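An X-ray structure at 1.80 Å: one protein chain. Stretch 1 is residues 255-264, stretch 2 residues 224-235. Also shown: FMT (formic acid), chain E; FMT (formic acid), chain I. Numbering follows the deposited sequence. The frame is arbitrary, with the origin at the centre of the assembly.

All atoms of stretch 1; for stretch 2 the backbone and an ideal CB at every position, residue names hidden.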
ATOM      1  N   LYS A 255       8.794  19.116 -10.468  1.00  8.31           N
ATOM      2  CA  LYS A 255       7.705  19.065 -11.442  1.00  8.61           C
ATOM      3  C   LYS A 255       7.154  17.662 -11.690  1.00  8.35           C
ATOM      4  O   LYS A 255       6.195  17.503 -12.445  1.00  8.40           O
ATOM      5  CB  LYS A 255       8.160  19.649 -12.777  1.00  8.66           C
ATOM      6  CG  LYS A 255       8.355  21.139 -12.731  1.00 11.27           C
ATOM      7  CD  LYS A 255       8.715  21.659 -14.115  1.00 13.87           C
ATOM      8  CE  LYS A 255       9.131  23.112 -14.070  1.00 18.72           C
ATOM      9  NZ  LYS A 255       7.959  24.005 -13.901  1.00 20.24           N
ATOM     10  N   VAL A 256       7.741  16.648 -11.067  1.00  7.87           N
ATOM     11  CA  VAL A 256       7.185  15.296 -11.216  1.00  8.48           C
ATOM     12  C   VAL A 256       5.765  15.216 -10.634  1.00  9.76           C
ATOM     13  O   VAL A 256       5.559  15.574  -9.470  1.00  8.86           O
ATOM     14  CB  VAL A 256       8.090  14.236 -10.578  1.00  8.76           C
ATOM     15  CG1 VAL A 256       7.387  12.855 -10.540  1.00  8.91           C
ATOM     16  CG2 VAL A 256       9.415  14.139 -11.397  1.00  8.26           C
ATOM     17  N   PRO A 257       4.782  14.741 -11.437  1.00 10.39           N
ATOM     18  CA  PRO A 257       3.420  14.552 -10.925  1.00 10.51           C
ATOM     19  C   PRO A 257       3.351  13.497  -9.812  1.00 10.21           C
ATOM     20  O   PRO A 257       3.765  12.352 -10.011  1.00 11.45           O
ATOM     21  CB  PRO A 257       2.646  14.030 -12.149  1.00 11.36           C
ATOM     22  CG  PRO A 257       3.439  14.497 -13.338  1.00 11.31           C
ATOM     23  CD  PRO A 257       4.865  14.472 -12.885  1.00 11.34           C
ATOM     24  N   ILE A 258       2.826  13.902  -8.660  1.00  9.14           N
ATOM     25  CA  ILE A 258       2.587  13.022  -7.522  1.00  7.85           C
ATOM     26  C   ILE A 258       1.100  12.736  -7.453  1.00  7.60           C
ATOM     27  O   ILE A 258       0.279  13.674  -7.379  1.00  7.58           O
ATOM     28  CB  ILE A 258       3.071  13.670  -6.212  1.00  6.80           C
ATOM     29  CG1 ILE A 258       4.578  14.021  -6.327  1.00  8.58           C
ATOM     30  CG2 ILE A 258       2.845  12.754  -5.020  1.00  5.73           C
ATOM     31  CD1 ILE A 258       5.040  15.007  -5.263  1.00 14.06           C
ATOM     32  N   HIS A 259       0.754  11.445  -7.443  1.00  7.36           N
ATOM     33  CA  HIS A 259      -0.635  11.019  -7.315  1.00  8.33           C
ATOM     34  C   HIS A 259      -0.889  10.476  -5.916  1.00  9.72           C
ATOM     35  O   HIS A 259      -0.236   9.493  -5.502  1.00 10.87           O
ATOM     36  CB  HIS A 259      -0.931   9.868  -8.283  1.00  8.16           C
ATOM     37  CG  HIS A 259      -0.867  10.242  -9.727  1.00  9.47           C
ATOM     38  ND1 HIS A 259       0.198  10.912 -10.292  1.00 12.49           N
ATOM     39  CD2 HIS A 259      -1.749  10.018 -10.728  1.00  8.01           C
ATOM     40  CE1 HIS A 259      -0.032  11.083 -11.585  1.00 10.65           C
ATOM     41  NE2 HIS A 259      -1.204  10.546 -11.870  1.00 11.43           N
ATOM     42  N   ALA A 260      -1.856  11.062  -5.208  1.00  8.68           N
ATOM     43  CA  ALA A 260      -2.196  10.573  -3.875  1.00  8.79           C
ATOM     44  C   ALA A 260      -3.527   9.907  -3.997  1.00  9.51           C
ATOM     45  O   ALA A 260      -4.510  10.537  -4.426  1.00  9.16           O
ATOM     46  CB  ALA A 260      -2.232  11.743  -2.845  1.00  9.68           C
ATOM     47  N   ILE A 261      -3.580   8.620  -3.663  1.00  9.09           N
ATOM     48  CA  ILE A 261      -4.843   7.925  -3.859  1.00 10.12           C
ATOM     49  C   ILE A 261      -5.190   7.033  -2.692  1.00  9.72           C
ATOM     50  O   ILE A 261      -4.321   6.380  -2.129  1.00  8.59           O
ATOM     51  CB  ILE A 261      -4.898   7.182  -5.185  1.00 12.06           C
ATOM     52  CG1 ILE A 261      -6.385   6.831  -5.534  1.00 14.93           C
ATOM     53  CG2 ILE A 261      -3.960   6.002  -5.167  1.00 12.30           C
ATOM     54  CD1 ILE A 261      -6.655   6.665  -7.040  1.00 17.02           C
ATOM     55  N   ASN A 262      -6.463   7.031  -2.332  1.00  8.88           N
ATOM     56  CA  ASN A 262      -6.922   6.230  -1.226  1.00  7.67           C
ATOM     57  C   ASN A 262      -7.898   5.238  -1.801  1.00  8.75           C
ATOM     58  O   ASN A 262      -9.019   5.610  -2.098  1.00  7.94           O
ATOM     59  CB  ASN A 262      -7.605   7.123  -0.160  1.00  7.61           C
ATOM     60  CG  ASN A 262      -7.958   6.372   1.102  1.00  9.19           C
ATOM     61  OD1 ASN A 262      -7.213   5.503   1.543  1.00 11.49           O
ATOM     62  ND2 ASN A 262      -9.113   6.712   1.710  1.00  8.20           N
ATOM     63  N   LEU A 263      -7.471   3.984  -1.970  1.00  9.61           N
ATOM     64  CA  LEU A 263      -8.329   2.953  -2.588  1.00 11.35           C
ATOM     65  C   LEU A 263      -9.442   2.505  -1.643  1.00 13.20           C
ATOM     66  O   LEU A 263      -9.184   2.244  -0.472  1.00 12.87           O
ATOM     67  CB  LEU A 263      -7.495   1.746  -3.052  1.00 10.86           C
ATOM     68  CG  LEU A 263      -6.350   2.124  -3.987  1.00 10.74           C
ATOM     69  CD1 LEU A 263      -5.461   0.912  -4.317  1.00 11.93           C
ATOM     70  CD2 LEU A 263      -6.865   2.832  -5.252  1.00  9.15           C
ATOM     71  N   LEU A 264     -10.669   2.434  -2.167  1.00 16.20           N
ATOM     72  CA  LEU A 264     -11.870   2.133  -1.365  1.00 19.22           C
ATOM     73  C   LEU A 264     -12.759   1.060  -1.978  1.00 21.42           C
ATOM     74  O   LEU A 264     -12.530   0.612  -3.103  1.00 22.44           O
ATOM     75  CB  LEU A 264     -12.714   3.397  -1.127  1.00 19.63           C
ATOM     76  CG  LEU A 264     -12.130   4.548  -0.302  1.00 20.47           C
ATOM     77  CD1 LEU A 264     -13.111   5.728  -0.244  1.00 21.17           C
ATOM     78  CD2 LEU A 264     -11.718   4.101   1.106  1.00 21.32           C
ATOM     79  N   UNK A 224      14.932  10.077 -14.546  1.00 16.09           N
ATOM     80  CA  UNK A 224      13.926   9.763 -15.570  1.00 15.44           C
ATOM     81  C   UNK A 224      12.562   9.390 -15.030  1.00 14.29           C
ATOM     82  O   UNK A 224      11.760   8.785 -15.747  1.00 13.85           O
ATOM     83  CB  UNK A 224      14.432   8.614 -16.445  1.00 15.44           C
ATOM     84  N   UNK A 225      12.292   9.801 -13.791  1.00 14.41           N
ATOM     85  CA  UNK A 225      10.989   9.573 -13.150  1.00 14.11           C
ATOM     86  C   UNK A 225       9.919  10.389 -13.867  1.00 13.93           C
ATOM     87  O   UNK A 225      10.108  11.576 -14.122  1.00 14.44           O
ATOM     88  CB  UNK A 225      11.036   9.939 -11.665  1.00 14.11           C
ATOM     89  N   UNK A 226       8.802   9.741 -14.192  1.00 13.28           N
ATOM     90  CA  UNK A 226       7.694  10.387 -14.891  1.00 12.96           C
ATOM     91  C   UNK A 226       6.487  10.666 -14.004  1.00 12.46           C
ATOM     92  O   UNK A 226       5.719  11.575 -14.280  1.00 11.99           O
ATOM     93  CB  UNK A 226       7.259   9.517 -16.072  1.00 12.96           C
ATOM     94  N   UNK A 227       6.312   9.849 -12.971  1.00 11.83           N
ATOM     95  CA  UNK A 227       5.195   9.989 -12.021  1.00 12.08           C
ATOM     96  C   UNK A 227       5.501   9.200 -10.757  1.00 12.34           C
ATOM     97  O   UNK A 227       6.194   8.184 -10.816  1.00 12.34           O
ATOM     98  CB  UNK A 227       3.880   9.512 -12.642  1.00 12.08           C
ATOM     99  N   UNK A 228       4.964   9.643  -9.614  1.00 12.03           N
ATOM    100  CA  UNK A 228       5.105   8.914  -8.357  1.00 12.16           C
ATOM    101  C   UNK A 228       3.703   8.819  -7.734  1.00 12.02           C
ATOM    102  O   UNK A 228       2.996   9.816  -7.630  1.00 12.20           O
ATOM    103  CB  UNK A 228       6.097   9.601  -7.416  1.00 12.16           C
ATOM    104  N   UNK A 229       3.290   7.616  -7.352  1.00 11.07           N
ATOM    105  CA  UNK A 229       1.953   7.428  -6.802  1.00 11.35           C
ATOM    106  C   UNK A 229       2.089   7.025  -5.335  1.00 11.19           C
ATOM    107  O   UNK A 229       2.875   6.110  -5.014  1.00 12.28           O
ATOM    108  CB  UNK A 229       1.170   6.378  -7.593  1.00 11.35           C
ATOM    109  N   UNK A 230       1.327   7.680  -4.459  1.00  9.83           N
ATOM    110  CA  UNK A 230       1.288   7.294  -3.048  1.00 10.01           C
ATOM    111  C   UNK A 230      -0.020   6.560  -2.855  1.00  9.59           C
ATOM    112  O   UNK A 230      -1.107   7.149  -3.058  1.00  9.37           O
ATOM    113  CB  UNK A 230       1.408   8.496  -2.110  1.00 10.01           C
ATOM    114  N   UNK A 231       0.065   5.258  -2.600  1.00  9.43           N
ATOM    115  CA  UNK A 231      -1.161   4.430  -2.667  1.00  9.51           C
ATOM    116  C   UNK A 231      -1.581   3.923  -1.288  1.00  9.40           C
ATOM    117  O   UNK A 231      -0.851   3.129  -0.657  1.00 10.34           O
ATOM    118  CB  UNK A 231      -0.947   3.240  -3.604  1.00  9.51           C
ATOM    119  N   UNK A 232      -2.748   4.364  -0.828  1.00 10.43           N
ATOM    120  CA  UNK A 232      -3.309   3.858   0.419  1.00 11.89           C
ATOM    121  C   UNK A 232      -4.455   2.866   0.141  1.00 13.59           C
ATOM    122  O   UNK A 232      -5.154   2.992  -0.877  1.00 13.29           O
ATOM    123  CB  UNK A 232      -3.806   5.019   1.283  1.00 11.89           C
ATOM    124  N   UNK A 233      -4.587   1.887   1.034  1.00 14.85           N
ATOM    125  CA  UNK A 233      -5.683   0.889   1.069  1.00 16.97           C
ATOM    126  C   UNK A 233      -5.901   0.498   2.528  1.00 18.13           C
ATOM    127  O   UNK A 233      -4.951   0.469   3.320  1.00 17.92           O
ATOM    128  CB  UNK A 233      -5.361  -0.339   0.215  1.00 16.97           C
ATOM    129  N   UNK A 234      -7.143   0.189   2.899  1.00 19.50           N
ATOM    130  CA  UNK A 234      -7.456  -0.242   4.280  1.00 20.69           C
ATOM    131  C   UNK A 234      -7.093   0.820   5.331  1.00 21.15           C
ATOM    132  O   UNK A 234      -6.739   0.492   6.466  1.00 21.98           O
ATOM    133  CB  UNK A 234      -6.713  -1.541   4.598  1.00 20.69           C
ATOM    134  N   UNK A 235      -7.165   2.087   4.935  1.00 21.03           N
ATOM    135  CA  UNK A 235      -6.851   3.192   5.826  1.00 20.62           C
ATOM    136  C   UNK A 235      -5.386   3.574   5.997  1.00 20.06           C
ATOM    137  O   UNK A 235      -5.084   4.420   6.837  1.00 20.81           O
ATOM    138  CB  UNK A 235      -7.416   2.861   7.209  1.00 20.62           C
TER
HETATM  139  C   FMT E 504      -8.204  10.435  -3.008  1.00 35.33           C
HETATM  140  O1  FMT E 504      -7.287  11.249  -3.237  1.00 34.57           O
HETATM  141  O2  FMT E 504      -8.286   9.269  -3.436  1.00 35.99           O
HETATM  142  C   FMT I 509     -11.149   9.012   0.214  1.00 45.11           C
HETATM  143  O1  FMT I 509     -11.223  10.054  -0.438  1.00 45.82           O
HETATM  144  O2  FMT I 509     -10.898   9.000   1.415  1.00 44.96           O

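The two stretches run side by side as parallel strands, their axes 17° apart and 4.6 Å at closest approach. Six backbone hydrogen bonds link them; CB directions and neighbours then limit the side chains.

Position 224 has no stretch 1 atom within 5.5 Å of its ideal CB, so stretch 1 does not discriminate. Phi/psi of 69/21 favour glycine or asparagine while tolerating others; it is His224.

At 225 CA-to-CB points toward stretch 1, and the ideal CB lies 4.5 Å from Val256 CG2. A small or medium apolar group suits; Val225 places CG1 3.7 Å from Val256 CG1. Position 226 points away, and many polar or apolar chains would suit; it is Gln226.

The ideal CB of 227 points sideways, 3.9 Å from Pro257 O and 4.3 Å from His259 CE1. A polar or acidic chain could exploit the imidazole, though an apolar one would also fit. Glu227 brings OE1 to 3.7 Å from His259 CE1.

At 228 the N donates to Pro257 O (3.0 Å), and the O accepts from His259 N (2.8 Å). Its CB shares a face with Ile258, 4.8 Å from Ile258 CG1 and 4.7 Å from Val256 CG1, favouring an aliphatic chain. Leu228 sets CD2 4.4 Å from Ile258 CG2.

Position 229 is bridged to His259, CA to CA 4.5 Å, with both side chains on one face. A flat ring could stack there, while an aliphatic chain would also be plausible. His229 forms an offset stack with His259, centroids 3.9 Å apart and planes at 11°; His229 NE2 donates to Glu227 OE1 (2.8 Å).

At 230 the N donates to His259 O (2.6 Å) and the O accepts from Ile261 N (2.9 Å). The CB, 4.5 Å from Ala260 CA, joins the Ile258 face, where beta-branched residues suit. Val230 CG2 reaches Ile258 CG2 at 4.3 Å.

Position 231 faces Ile261 CG2 (4.4 Å from the ideal CB) and Leu263 CD1 (5.1 Å), an apolar setting. Val231 packs CG1 3.6 Å from Leu263 CD1.

At 232 the ideal CB is already 3.5 Å from Asn262 OD1, suggesting a small residue. Ala232 fits.

The ideal CB of 233 lies 4.4 Å from Leu263 CB, compatible with various apolar residues; it is Ala233. At 234 CA-to-CB points away and phi/psi of 60/30 favour glycine or asparagine, though others can adopt it; it is His234. At 235, phi/psi of 83/6 would jam a CB against the preceding carbonyl, calling for glycine: Gly235 N donates to water 1 (O at 2.9 Å).

Stretch 2 224-235: HVQELHVVAAHG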
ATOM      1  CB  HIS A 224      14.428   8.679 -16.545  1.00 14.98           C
ATOM      2  CG  HIS A 224      15.658   9.094 -17.288  1.00 16.08           C
ATOM      3  ND1 HIS A 224      15.641  10.076 -18.253  1.00 17.13           N
ATOM      4  CD2 HIS A 224      16.945   8.687 -17.182  1.00 18.02           C
ATOM      5  CE1 HIS A 224      16.867  10.246 -18.723  1.00 17.37           C
ATOM      6  NE2 HIS A 224      17.674   9.413 -18.093  1.00 16.35           N
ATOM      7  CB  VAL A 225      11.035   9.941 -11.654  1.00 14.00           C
ATOM      8  CG1 VAL A 225       9.627   9.890 -11.034  1.00 14.31           C
ATOM      9  CG2 VAL A 225      11.947   8.986 -10.907  1.00 13.25           C
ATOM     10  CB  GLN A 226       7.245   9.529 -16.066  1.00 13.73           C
ATOM     11  CG  GLN A 226       8.326   9.404 -17.158  1.00 14.66           C
ATOM     12  CD  GLN A 226       8.707  10.739 -17.766  1.00 15.58           C
ATOM     13  OE1 GLN A 226       7.846  11.549 -18.133  1.00 16.85           O
ATOM     14  NE2 GLN A 226      10.013  10.982 -17.877  1.00 16.50           N
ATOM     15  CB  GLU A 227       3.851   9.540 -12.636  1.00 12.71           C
ATOM     16  CG  GLU A 227       3.837   8.118 -13.242  1.00 14.03           C
ATOM     17  CD  GLU A 227       2.511   7.774 -13.932  1.00 16.87           C
ATOM     18  OE1 GLU A 227       1.448   8.260 -13.519  1.00 16.47           O
ATOM     19  OE2 GLU A 227       2.532   7.015 -14.917  1.00 19.93           O
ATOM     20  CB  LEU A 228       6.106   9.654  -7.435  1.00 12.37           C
ATOM     21  CG  LEU A 228       6.496   8.978  -6.115  1.00 14.36           C
ATOM     22  CD1 LEU A 228       7.836   9.452  -5.595  1.00 17.64           C
ATOM     23  CD2 LEU A 228       5.379   9.217  -5.022  1.00 15.58           C
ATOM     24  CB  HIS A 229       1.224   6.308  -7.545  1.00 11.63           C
ATOM     25  CG  HIS A 229       0.833   6.668  -8.948  1.00 11.78           C
ATOM     26  ND1 HIS A 229      -0.420   6.409  -9.452  1.00 12.60           N
ATOM     27  CD2 HIS A 229       1.524   7.269  -9.946  1.00 13.77           C
ATOM     28  CE1 HIS A 229      -0.488   6.835 -10.700  1.00 14.96           C
ATOM     29  NE2 HIS A 229       0.681   7.364 -11.023  1.00 14.12           N
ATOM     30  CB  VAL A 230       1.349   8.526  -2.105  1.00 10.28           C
ATOM     31  CG1 VAL A 230       1.248   8.079  -0.634  1.00 10.92           C
ATOM     32  CG2 VAL A 230       2.625   9.318  -2.381  1.00 10.13           C
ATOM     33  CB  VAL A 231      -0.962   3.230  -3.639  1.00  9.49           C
ATOM     34  CG1 VAL A 231      -2.240   2.391  -3.751  1.00 11.36           C
ATOM     35  CG2 VAL A 231      -0.508   3.731  -5.043  1.00 10.98           C
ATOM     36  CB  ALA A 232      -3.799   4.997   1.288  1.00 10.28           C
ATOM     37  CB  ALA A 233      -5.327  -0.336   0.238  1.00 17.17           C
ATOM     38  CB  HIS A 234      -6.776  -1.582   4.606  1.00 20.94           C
ATOM     39  CG  HIS A 234      -7.026  -2.649   3.582  1.00 21.63           C
ATOM     40  ND1 HIS A 234      -8.237  -3.300   3.466  1.00 23.59           N
ATOM     41  CD2 HIS A 234      -6.227  -3.166   2.620  1.00 22.13           C
ATOM     42  CE1 HIS A 234      -8.173  -4.175   2.477  1.00 23.23           C
ATOM     43  NE2 HIS A 234      -6.966  -4.108   1.942  1.00 24.12           N
TER
HETATM   44  O   HOH W   1      -7.915   3.107   2.337  1.00 39.44           O
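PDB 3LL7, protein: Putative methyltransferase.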